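SusD homolog (Bacteroides ovatus, PDB 4F53) probably binds mucin O-glycans at the bacterial cell surface, as a SusD-family outer membrane lipoprotein with a TPR-like helical fold. Local coordinates at residues 173-178 / 189-194; 182-187 / 242-247; 248-253 / 330-335. One frame throughout, in Å; residues are numbered along the deposited sequence.

Contact 1 (173-178 / 189-194); sequences FGNQSF and NTSAWY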
loop_
_atom_site.group_PDB
_atom_site.type_symbol
_atom_site.label_atom_id
_atom_site.label_comp_id
_atom_site.label_asym_id
_atom_site.label_seq_id
_atom_site.Cartn_x
_atom_site.Cartn_y
_atom_site.Cartn_z
ATOM N N PHE A 173 18.798 -21.591 -8.069
ATOM C CA PHE A 173 17.757 -22.620 -8.243
ATOM C C PHE A 173 17.160 -22.526 -9.654
ATOM O O PHE A 173 16.605 -23.499 -10.144
ATOM C CB PHE A 173 16.678 -22.558 -7.154
ATOM C CG PHE A 173 17.213 -23.116 -5.860
ATOM C CD1 PHE A 173 17.245 -24.485 -5.636
ATOM C CD2 PHE A 173 17.769 -22.282 -4.904
ATOM C CE1 PHE A 173 17.805 -25.004 -4.470
ATOM C CE2 PHE A 173 18.337 -22.803 -3.742
ATOM C CZ PHE A 173 18.348 -24.159 -3.531
ATOM N N GLY A 174 17.354 -21.383 -10.310
ATOM C CA GLY A 174 16.955 -21.126 -11.686
ATOM C C GLY A 174 15.573 -21.582 -12.083
ATOM O O GLY A 174 14.573 -21.010 -11.631
ATOM N N ASN A 175 15.521 -22.618 -12.933
ATOM C CA ASN A 175 14.254 -23.126 -13.448
ATOM C C ASN A 175 13.712 -24.323 -12.644
ATOM O O ASN A 175 12.673 -24.885 -13.011
ATOM C CB ASN A 175 14.336 -23.412 -14.948
ATOM C CG ASN A 175 14.230 -22.126 -15.753
ATOM O OD1 ASN A 175 13.306 -21.302 -15.568
ATOM N ND2 ASN A 175 15.202 -21.901 -16.632
ATOM N N GLN A 176 14.344 -24.623 -11.488
ATOM C CA GLN A 176 13.859 -25.649 -10.561
ATOM C C GLN A 176 12.626 -25.099 -9.832
ATOM O O GLN A 176 12.497 -23.884 -9.622
ATOM C CB GLN A 176 14.940 -26.100 -9.551
ATOM C CG GLN A 176 16.166 -26.765 -10.183
ATOM C CD GLN A 176 17.191 -27.242 -9.170
ATOM O OE1 GLN A 176 17.528 -26.558 -8.197
ATOM N NE2 GLN A 176 17.761 -28.415 -9.411
ATOM N N SER A 177 11.714 -25.999 -9.477
ATOM C CA SER A 177 10.480 -25.654 -8.784
ATOM C C SER A 177 10.415 -26.338 -7.429
ATOM O O SER A 177 10.979 -27.410 -7.260
ATOM C CB SER A 177 9.272 -26.052 -9.631
ATOM O OG SER A 177 8.040 -25.778 -8.979
ATOM N N PHE A 178 9.727 -25.720 -6.469
ATOM C CA PHE A 178 9.503 -26.300 -5.143
ATOM C C PHE A 178 8.014 -26.663 -5.068
ATOM O O PHE A 178 7.281 -26.410 -6.032
ATOM C CB PHE A 178 9.967 -25.393 -3.996
ATOM C CG PHE A 178 9.323 -24.031 -3.906
ATOM C CD1 PHE A 178 9.839 -22.951 -4.620
ATOM C CD2 PHE A 178 8.259 -23.805 -3.038
ATOM C CE1 PHE A 178 9.267 -21.678 -4.500
ATOM C CE2 PHE A 178 7.695 -22.532 -2.912
ATOM C CZ PHE A 178 8.194 -21.481 -3.651
ATOM N N ASN A 189 7.096 -21.820 -8.446
ATOM C CA ASN A 189 7.954 -21.366 -9.535
ATOM C C ASN A 189 9.018 -20.385 -8.985
ATOM O O ASN A 189 8.752 -19.193 -8.847
ATOM C CB ASN A 189 7.112 -20.737 -10.651
ATOM C CG ASN A 189 7.865 -20.285 -11.887
ATOM O OD1 ASN A 189 9.059 -20.519 -12.054
ATOM N ND2 ASN A 189 7.166 -19.610 -12.788
ATOM N N THR A 190 10.234 -20.907 -8.695
ATOM C CA THR A 190 11.370 -20.158 -8.125
ATOM C C THR A 190 11.778 -18.946 -8.985
ATOM O O THR A 190 12.134 -17.906 -8.423
ATOM C CB THR A 190 12.569 -21.098 -7.896
ATOM O OG1 THR A 190 12.104 -22.265 -7.216
ATOM C CG2 THR A 190 13.665 -20.463 -7.059
ATOM N N SER A 191 11.733 -19.076 -10.323
ATOM C CA SER A 191 12.126 -17.992 -11.245
ATOM C C SER A 191 11.158 -16.790 -11.139
ATOM O O SER A 191 11.572 -15.652 -11.324
ATOM C CB SER A 191 12.205 -18.508 -12.680
ATOM O OG SER A 191 10.924 -18.807 -13.208
ATOM N N ALA A 192 9.884 -17.050 -10.819
ATOM C CA ALA A 192 8.883 -16.009 -10.584
ATOM C C ALA A 192 9.212 -15.233 -9.278
ATOM O O ALA A 192 9.031 -14.024 -9.229
ATOM C CB ALA A 192 7.497 -16.620 -10.519
ATOM N N TRP A 193 9.763 -15.929 -8.262
ATOM C CA TRP A 193 10.194 -15.371 -6.976
ATOM C C TRP A 193 11.460 -14.545 -7.138
ATOM O O TRP A 193 11.639 -13.571 -6.413
ATOM C CB TRP A 193 10.394 -16.491 -5.925
ATOM C CG TRP A 193 9.094 -16.917 -5.318
ATOM C CD1 TRP A 193 8.500 -18.139 -5.432
ATOM C CD2 TRP A 193 8.190 -16.099 -4.550
ATOM N NE1 TRP A 193 7.293 -18.143 -4.769
ATOM C CE2 TRP A 193 7.057 -16.890 -4.261
ATOM C CE3 TRP A 193 8.189 -14.740 -4.155
ATOM C CZ2 TRP A 193 5.960 -16.391 -3.551
ATOM C CZ3 TRP A 193 7.095 -14.246 -3.458
ATOM C CH2 TRP A 193 6.011 -15.071 -3.143
ATOM N N TYR A 194 12.327 -14.941 -8.089
ATOM C CA TYR A 194 13.558 -14.238 -8.473
ATOM C C TYR A 194 13.190 -12.859 -8.996
ATOM O O TYR A 194 13.796 -11.875 -8.577
ATOM C CB TYR A 194 14.338 -15.043 -9.540
ATOM C CG TYR A 194 15.623 -14.379 -9.991
ATOM C CD1 TYR A 194 16.779 -14.452 -9.216
ATOM C CD2 TYR A 194 15.684 -13.669 -11.191
ATOM C CE1 TYR A 194 17.967 -13.844 -9.626
ATOM C CE2 TYR A 194 16.865 -13.040 -11.602
ATOM C CZ TYR A 194 18.006 -13.141 -10.820
ATOM O OH TYR A 194 19.182 -12.541 -11.208
HETATM O O HOH W 1 11.615 -21.983 -11.779
#

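Contact 2 (182-187 / 242-247); sequences ADRIYN and YRKVAD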
loop_
_atom_site.group_PDB
_atom_site.type_symbol
_atom_site.label_atom_id
_atom_site.label_comp_id
_atom_site.label_asym_id
_atom_site.label_seq_id
_atom_site.Cartn_x
_atom_site.Cartn_y
_atom_site.Cartn_z
ATOM N N ALA A 182 3.085 -25.215 -0.926
ATOM C CA ALA A 182 3.698 -24.251 0.007
ATOM C C ALA A 182 3.648 -22.819 -0.554
ATOM O O ALA A 182 4.111 -21.892 0.114
ATOM C CB ALA A 182 5.145 -24.639 0.284
ATOM N N ASP A 183 3.098 -22.631 -1.774
ATOM C CA ASP A 183 3.099 -21.320 -2.424
ATOM C C ASP A 183 1.793 -21.051 -3.157
ATOM O O ASP A 183 1.556 -21.598 -4.232
ATOM C CB ASP A 183 4.303 -21.253 -3.387
ATOM C CG ASP A 183 4.473 -19.989 -4.218
ATOM O OD1 ASP A 183 3.807 -18.965 -3.905
ATOM O OD2 ASP A 183 5.294 -20.012 -5.157
ATOM N N ARG A 184 0.973 -20.162 -2.606
ATOM C CA ARG A 184 -0.316 -19.806 -3.205
ATOM C C ARG A 184 -0.201 -18.548 -4.065
ATOM O O ARG A 184 -1.219 -17.972 -4.454
ATOM C CB ARG A 184 -1.392 -19.628 -2.112
ATOM C CG ARG A 184 -1.605 -20.877 -1.271
ATOM C CD ARG A 184 -2.695 -20.696 -0.211
ATOM N NE ARG A 184 -4.035 -20.666 -0.807
ATOM C CZ ARG A 184 -4.715 -21.743 -1.191
ATOM N NH1 ARG A 184 -4.197 -22.955 -1.038
ATOM N NH2 ARG A 184 -5.904 -21.617 -1.752
ATOM N N ILE A 185 1.029 -18.145 -4.400
ATOM C CA ILE A 185 1.264 -16.988 -5.247
ATOM C C ILE A 185 1.825 -17.427 -6.605
ATOM O O ILE A 185 1.268 -17.042 -7.633
ATOM C CB ILE A 185 2.169 -15.913 -4.547
ATOM C CG1 ILE A 185 1.421 -15.287 -3.330
ATOM C CG2 ILE A 185 2.624 -14.823 -5.554
ATOM C CD1 ILE A 185 2.184 -14.311 -2.523
ATOM N N TYR A 186 2.939 -18.175 -6.617
ATOM C CA TYR A 186 3.606 -18.591 -7.855
ATOM C C TYR A 186 3.655 -20.105 -8.043
ATOM O O TYR A 186 4.249 -20.581 -9.024
ATOM C CB TYR A 186 5.027 -18.026 -7.923
ATOM C CG TYR A 186 5.083 -16.521 -8.045
ATOM C CD1 TYR A 186 4.415 -15.857 -9.080
ATOM C CD2 TYR A 186 5.899 -15.768 -7.211
ATOM C CE1 TYR A 186 4.524 -14.473 -9.242
ATOM C CE2 TYR A 186 5.984 -14.379 -7.338
ATOM C CZ TYR A 186 5.319 -13.743 -8.373
ATOM O OH TYR A 186 5.446 -12.397 -8.519
ATOM N N ASN A 187 3.012 -20.853 -7.125
ATOM C CA ASN A 187 2.891 -22.313 -7.151
ATOM C C ASN A 187 4.240 -23.028 -7.271
ATOM O O ASN A 187 4.361 -23.988 -8.028
ATOM C CB ASN A 187 1.941 -22.765 -8.282
ATOM C CG ASN A 187 0.613 -22.056 -8.258
ATOM O OD1 ASN A 187 0.280 -21.297 -9.179
ATOM N ND2 ASN A 187 -0.144 -22.243 -7.180
ATOM N N TYR A 242 -0.090 -12.404 -7.005
ATOM C CA TYR A 242 -1.509 -12.478 -6.639
ATOM C C TYR A 242 -1.721 -13.744 -5.845
ATOM O O TYR A 242 -1.390 -14.812 -6.338
ATOM C CB TYR A 242 -2.413 -12.464 -7.899
ATOM C CG TYR A 242 -2.185 -11.246 -8.765
ATOM C CD1 TYR A 242 -2.817 -10.038 -8.484
ATOM C CD2 TYR A 242 -1.318 -11.294 -9.856
ATOM C CE1 TYR A 242 -2.587 -8.910 -9.259
ATOM C CE2 TYR A 242 -1.079 -10.170 -10.637
ATOM C CZ TYR A 242 -1.715 -8.979 -10.334
ATOM O OH TYR A 242 -1.506 -7.869 -11.117
ATOM N N ARG A 243 -2.195 -13.638 -4.607
ATOM C CA ARG A 243 -2.364 -14.826 -3.772
ATOM C C ARG A 243 -3.757 -15.411 -3.897
ATOM O O ARG A 243 -4.749 -14.699 -3.756
ATOM C CB ARG A 243 -2.052 -14.521 -2.291
ATOM C CG ARG A 243 -1.872 -15.785 -1.444
ATOM C CD ARG A 243 -1.386 -15.514 -0.029
ATOM N NE ARG A 243 -2.027 -16.412 0.953
ATOM C CZ ARG A 243 -3.299 -16.309 1.370
ATOM N NH1 ARG A 243 -4.093 -15.335 0.901
ATOM N NH2 ARG A 243 -3.785 -17.175 2.249
ATOM N N LYS A 244 -3.827 -16.725 -4.139
ATOM C CA LYS A 244 -5.089 -17.471 -4.192
ATOM C C LYS A 244 -5.527 -17.598 -2.747
ATOM O O LYS A 244 -4.767 -18.127 -1.902
ATOM C CB LYS A 244 -4.923 -18.827 -4.920
ATOM C CG LYS A 244 -6.133 -19.745 -4.799
ATOM C CD LYS A 244 -5.916 -21.081 -5.454
ATOM C CE LYS A 244 -7.136 -21.956 -5.355
ATOM N NZ LYS A 244 -6.881 -23.299 -5.939
ATOM N N VAL A 245 -6.712 -17.019 -2.431
ATOM C CA VAL A 245 -7.224 -16.978 -1.053
ATOM C C VAL A 245 -7.400 -18.398 -0.496
ATOM O O VAL A 245 -7.717 -19.336 -1.249
ATOM C CB VAL A 245 -8.514 -16.119 -0.877
ATOM C CG1 VAL A 245 -8.276 -14.680 -1.321
ATOM C CG2 VAL A 245 -9.729 -16.734 -1.581
ATOM N N ALA A 246 -7.147 -18.555 0.807
ATOM C CA ALA A 246 -7.330 -19.839 1.487
ATOM C C ALA A 246 -8.803 -20.048 1.777
ATOM O O ALA A 246 -9.298 -21.158 1.616
ATOM C CB ALA A 246 -6.520 -19.883 2.774
ATOM N N ASP A 247 -9.522 -18.973 2.142
ATOM C CA ASP A 247 -10.949 -19.047 2.435
ATOM C C ASP A 247 -11.749 -17.982 1.644
ATOM O O ASP A 247 -12.596 -18.344 0.835
ATOM C CB ASP A 247 -11.203 -18.933 3.945
ATOM C CG ASP A 247 -12.637 -19.246 4.302
ATOM O OD1 ASP A 247 -13.003 -20.441 4.293
ATOM O OD2 ASP A 247 -13.416 -18.296 4.509
HETATM O O HOH W 2 0.813 -14.509 -8.906
#

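Contact 3 (248-253 / 330-335); sequences HNPWQR and DNIVVF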
loop_
_atom_site.group_PDB
_atom_site.type_symbol
_atom_site.label_atom_id
_atom_site.label_comp_id
_atom_site.label_asym_id
_atom_site.label_seq_id
_atom_site.Cartn_x
_atom_site.Cartn_y
_atom_site.Cartn_z
ATOM N N HIS A 248 -11.522 -16.691 1.899
ATOM C CA HIS A 248 -12.226 -15.643 1.160
ATOM C C HIS A 248 -11.449 -14.342 1.117
ATOM O O HIS A 248 -10.664 -14.059 2.026
ATOM C CB HIS A 248 -13.626 -15.393 1.748
ATOM C CG HIS A 248 -13.658 -14.874 3.151
ATOM N ND1 HIS A 248 -13.654 -15.743 4.246
ATOM C CD2 HIS A 248 -13.762 -13.597 3.595
ATOM C CE1 HIS A 248 -13.736 -14.966 5.316
ATOM N NE2 HIS A 248 -13.793 -13.663 4.976
ATOM N N ASN A 249 -11.697 -13.534 0.076
ATOM C CA ASN A 249 -11.119 -12.195 -0.051
ATOM C C ASN A 249 -11.823 -11.280 0.979
ATOM O O ASN A 249 -13.055 -11.163 0.949
ATOM C CB ASN A 249 -11.261 -11.649 -1.481
ATOM C CG ASN A 249 -10.479 -10.391 -1.698
ATOM O OD1 ASN A 249 -10.592 -9.428 -0.949
ATOM N ND2 ASN A 249 -9.676 -10.361 -2.735
ATOM N N PRO A 250 -11.052 -10.657 1.907
ATOM C CA PRO A 250 -11.679 -9.850 2.977
ATOM C C PRO A 250 -12.401 -8.593 2.471
ATOM O O PRO A 250 -13.303 -8.132 3.144
ATOM C CB PRO A 250 -10.488 -9.482 3.874
ATOM C CG PRO A 250 -9.290 -9.543 2.984
ATOM C CD PRO A 250 -9.577 -10.707 2.068
ATOM N N TRP A 251 -12.026 -8.056 1.297
ATOM C CA TRP A 251 -12.668 -6.874 0.704
ATOM C C TRP A 251 -14.136 -7.103 0.401
ATOM O O TRP A 251 -14.908 -6.144 0.437
ATOM C CB TRP A 251 -11.957 -6.433 -0.562
ATOM C CG TRP A 251 -10.607 -5.857 -0.262
ATOM C CD1 TRP A 251 -9.398 -6.490 -0.345
ATOM C CD2 TRP A 251 -10.339 -4.538 0.232
ATOM N NE1 TRP A 251 -8.389 -5.642 0.052
ATOM C CE2 TRP A 251 -8.938 -4.435 0.421
ATOM C CE3 TRP A 251 -11.150 -3.430 0.550
ATOM C CZ2 TRP A 251 -8.324 -3.243 0.857
ATOM C CZ3 TRP A 251 -10.542 -2.271 1.041
ATOM C CH2 TRP A 251 -9.151 -2.179 1.165
ATOM N N GLN A 252 -14.532 -8.366 0.123
ATOM C CA GLN A 252 -15.933 -8.725 -0.106
ATOM C C GLN A 252 -16.743 -8.449 1.173
ATOM O O GLN A 252 -17.884 -8.023 1.099
ATOM C CB GLN A 252 -16.075 -10.184 -0.561
ATOM C CG GLN A 252 -17.528 -10.563 -0.909
ATOM C CD GLN A 252 -18.318 -11.082 0.293
ATOM O OE1 GLN A 252 -17.788 -11.436 1.362
ATOM N NE2 GLN A 252 -19.605 -11.115 0.165
ATOM N N ARG A 253 -16.135 -8.642 2.333
ATOM C CA ARG A 253 -16.753 -8.343 3.620
ATOM C C ARG A 253 -16.849 -6.833 3.822
ATOM O O ARG A 253 -17.945 -6.313 4.046
ATOM C CB ARG A 253 -15.938 -8.975 4.786
ATOM C CG ARG A 253 -15.842 -10.491 4.781
ATOM C CD ARG A 253 -17.197 -11.149 4.858
ATOM N NE ARG A 253 -17.073 -12.551 5.247
ATOM C CZ ARG A 253 -17.350 -13.586 4.462
ATOM N NH1 ARG A 253 -17.774 -13.391 3.221
ATOM N NH2 ARG A 253 -17.216 -14.822 4.917
ATOM N N ASP A 330 -11.932 -13.858 -5.225
ATOM C CA ASP A 330 -10.941 -13.002 -5.890
ATOM C C ASP A 330 -9.594 -13.071 -5.207
ATOM O O ASP A 330 -9.522 -13.106 -3.972
ATOM C CB ASP A 330 -11.417 -11.538 -5.959
ATOM C CG ASP A 330 -12.563 -11.292 -6.941
ATOM O OD1 ASP A 330 -12.884 -12.215 -7.746
ATOM O OD2 ASP A 330 -13.160 -10.208 -6.887
ATOM N N ASN A 331 -8.524 -13.063 -6.007
ATOM C CA ASN A 331 -7.152 -13.092 -5.504
ATOM C C ASN A 331 -6.787 -11.841 -4.759
ATOM O O ASN A 331 -7.268 -10.739 -5.067
ATOM C CB ASN A 331 -6.137 -13.263 -6.641
ATOM C CG ASN A 331 -6.224 -14.557 -7.361
ATOM O OD1 ASN A 331 -6.653 -15.589 -6.820
ATOM N ND2 ASN A 331 -5.791 -14.525 -8.590
ATOM N N ILE A 332 -5.899 -12.012 -3.794
ATOM C CA ILE A 332 -5.357 -10.885 -3.055
ATOM C C ILE A 332 -4.184 -10.317 -3.898
ATOM O O ILE A 332 -3.402 -11.072 -4.461
ATOM C CB ILE A 332 -4.999 -11.306 -1.613
ATOM C CG1 ILE A 332 -6.320 -11.442 -0.791
ATOM C CG2 ILE A 332 -4.071 -10.284 -1.003
ATOM C CD1 ILE A 332 -6.197 -11.858 0.632
ATOM N N VAL A 333 -4.134 -8.988 -4.048
ATOM C CA VAL A 333 -3.126 -8.309 -4.848
ATOM C C VAL A 333 -1.920 -8.042 -3.960
ATOM O O VAL A 333 -2.023 -7.263 -3.007
ATOM C CB VAL A 333 -3.700 -7.017 -5.508
ATOM C CG1 VAL A 333 -2.599 -6.240 -6.235
ATOM C CG2 VAL A 333 -4.878 -7.338 -6.448
ATOM N N VAL A 334 -0.764 -8.676 -4.276
ATOM C CA VAL A 334 0.438 -8.530 -3.444
ATOM C C VAL A 334 1.445 -7.536 -4.080
ATOM O O VAL A 334 1.913 -6.633 -3.399
ATOM C CB VAL A 334 1.094 -9.907 -3.117
ATOM C CG1 VAL A 334 2.312 -9.732 -2.218
ATOM C CG2 VAL A 334 0.087 -10.873 -2.478
ATOM N N PHE A 335 1.771 -7.704 -5.368
ATOM C CA PHE A 335 2.747 -6.870 -6.050
ATOM C C PHE A 335 2.517 -6.970 -7.556
ATOM O O PHE A 335 2.823 -7.988 -8.199
ATOM C CB PHE A 335 4.179 -7.308 -5.648
ATOM C CG PHE A 335 5.330 -6.338 -5.852
ATOM C CD1 PHE A 335 5.238 -5.300 -6.770
ATOM C CD2 PHE A 335 6.547 -6.528 -5.193
ATOM C CE1 PHE A 335 6.321 -4.460 -7.010
ATOM C CE2 PHE A 335 7.622 -5.676 -5.421
ATOM C CZ PHE A 335 7.501 -4.637 -6.324
#

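Contact 1 (173-178 / 189-194)
The F178 ring meets the start of helix 190-207 with its edge: T190 OG1 lies in the plane of the ring beside CD1, 3.5 Å away, and the five-membered ring of W193 adjoins the same rim further round. There CE1 sits 3.7 Å from W193 CD1, and CZ leans toward NE1. The two ring planes are inclined by 31°, an oblique approach that is neither a stack nor a T-shape. F178 reaches this place because its CG stands between the backbone N and the carbonyl carbon (chi1 59°), the crowded position. The indole N-H is engaged elsewhere, by the carboxylate of D183, while Y186 and F196 pack edge-to-face with the same ring.

T190 carries the polar part of the contact. With OG1 beside its own backbone N, the hydroxyl donates to Q176 O at 2.9 Å, arriving above the carbonyl plane, and the methyl CG2 is turned to F173 CB at 3.7 Å. One buried threonine thus bonds to the loop through one branch and packs through the other. A water within 3.0 Å of both Q176 O and N189 OD1 accepts from S191 N, so it probably bridges the first turn of the helix and the loop. N189 holds the N-cap position, and its OD1 receives S191 OG at 2.8 Å.

The loop itself turns back through a type II' turn from F173 to Q176, with G174 leaving the preceding helix at positive phi. What results is a surface junction between two consecutive helices, 152-173 and 190-207, in which L170 of the former lies against T190 and W193, while L111 and L115 of helix 110-131 support F178.

Contact 2 (182-187 / 242-247)
R184 leaves the loop 182-187 with its CB 3.7 Å from K244 O and close to R243 CG as well, and its chain then runs along the backbone that follows strand 241-243. CG lies anti to the carbonyl carbon (chi1 -59°), and a bend at chi3 (73°) swings the guanidinium over to the carbonyls of K244 and V245. CD passes K244 O on the way. NE donates to that same oxygen at 2.9 Å, nearly in the guanidinium plane but above the plane of the carbonyl. At the tip, NH2 gives a proton to V245 O at 3.0 Å, again from above the carbonyl plane, while its other neighbour is the aliphatic part of K244, with CG 3.6 Å away. Two successive carbonyls are therefore gripped by one edge of the guanidinium, which should fix its rotation.

The main chain of R184 adds a third bond: K244 N donates to R184 O at 2.9 Å, almost straight (172°) and in the carbonyl plane. R243 CA-H points at the same oxygen. Alongside, I185 CG1 packs against R243 CB at 3.7 Å, the two side chains crossing at about a right angle, and a water 2.9 Å from I185 O accepts from Y242 N. The R243 guanidinium turns elsewhere, to a salt bridge with E42. Such clustered positive charge, with the K244 amine also near, is probably eased by the carbonyl oxygens and by E42.

The loop is shaped from within by D183, whose OD1 accepts from I185 N and Y186 N, both from above the carboxylate plane. This is an Asx motif, with its Asx turn, in which one oxygen takes both N-H groups; here it presents an arginine that clasps the backbone just past strand 241-243, which pairs antiparallel with 332-335.

Contact 3 (248-253 / 330-335)
A small, buried contact joins the N terminus of helix 250-257 to the residues leading into strand 332-335, and a single asparagine side chain carries most of it. N249 CG stands anti to the backbone N (chi1 -170°), which directs the amide at D330. Its ND2 donates to D330 O at 3.0 Å with an N-H...O angle of 161°. The acceptor lies in the plane of the amide, whereas the donor sits well above the plane of the carbonyl, so the amide reaches the peptide group from over its face. N331 O is the next oxygen along, 3.4 Å from N249 ND2, and the CB of D330 packs beside the same nitrogen.

The other branch of the amide faces back into its own segment. N249 is the N-cap of the helix, and its OD1 accepts from W251 N at 3.0 Å, in the carbonyl plane. The side chain thereby serves two ends at once, its oxygen capping the first turn and its nitrogen bonding to the approach of the strand; the fixed polarity of the amide suits both. An alanine here would remove both the capping oxygen and the donor to D330 O, and would probably leave the helix start less firmly tied to the residues leading into strand 332-335.

P250 supplies the apolar part. Its CD meets I332 CD1 at 3.8 Å, the two side chains crossing at about a right angle, with I332 extended (chi2 179°) so that its terminal methyl reaches the proline ring. S47 of helix 44-58 touches P250 as well, and M40 lies against I332. The carboxylate of D330 has its own partner, T327 N, and N249 bonds through its backbone to T328.

From the N terminus, helix 152-173 ends at the first segment of contact 1, and the chain returns at 189-194 after closing a short loop that contains 182-187. Contact 2 crosses contact 1, because that loop reaches forward to 242-247 across helices 190-207 and 221-231. The two touch where the loop 182-187 packs on helix 190-207. Contact 3 follows in series: the chain runs on from 242-247 into helix 250-257, then comes back at 330-335 after the longest excursion of the three. Strands 241-243 and 332-335 pair antiparallel, with R243 N near I332 O, so the two-stranded sheet connects contacts 2 and 3, and contact 2 alone carries the connection on to contact 1.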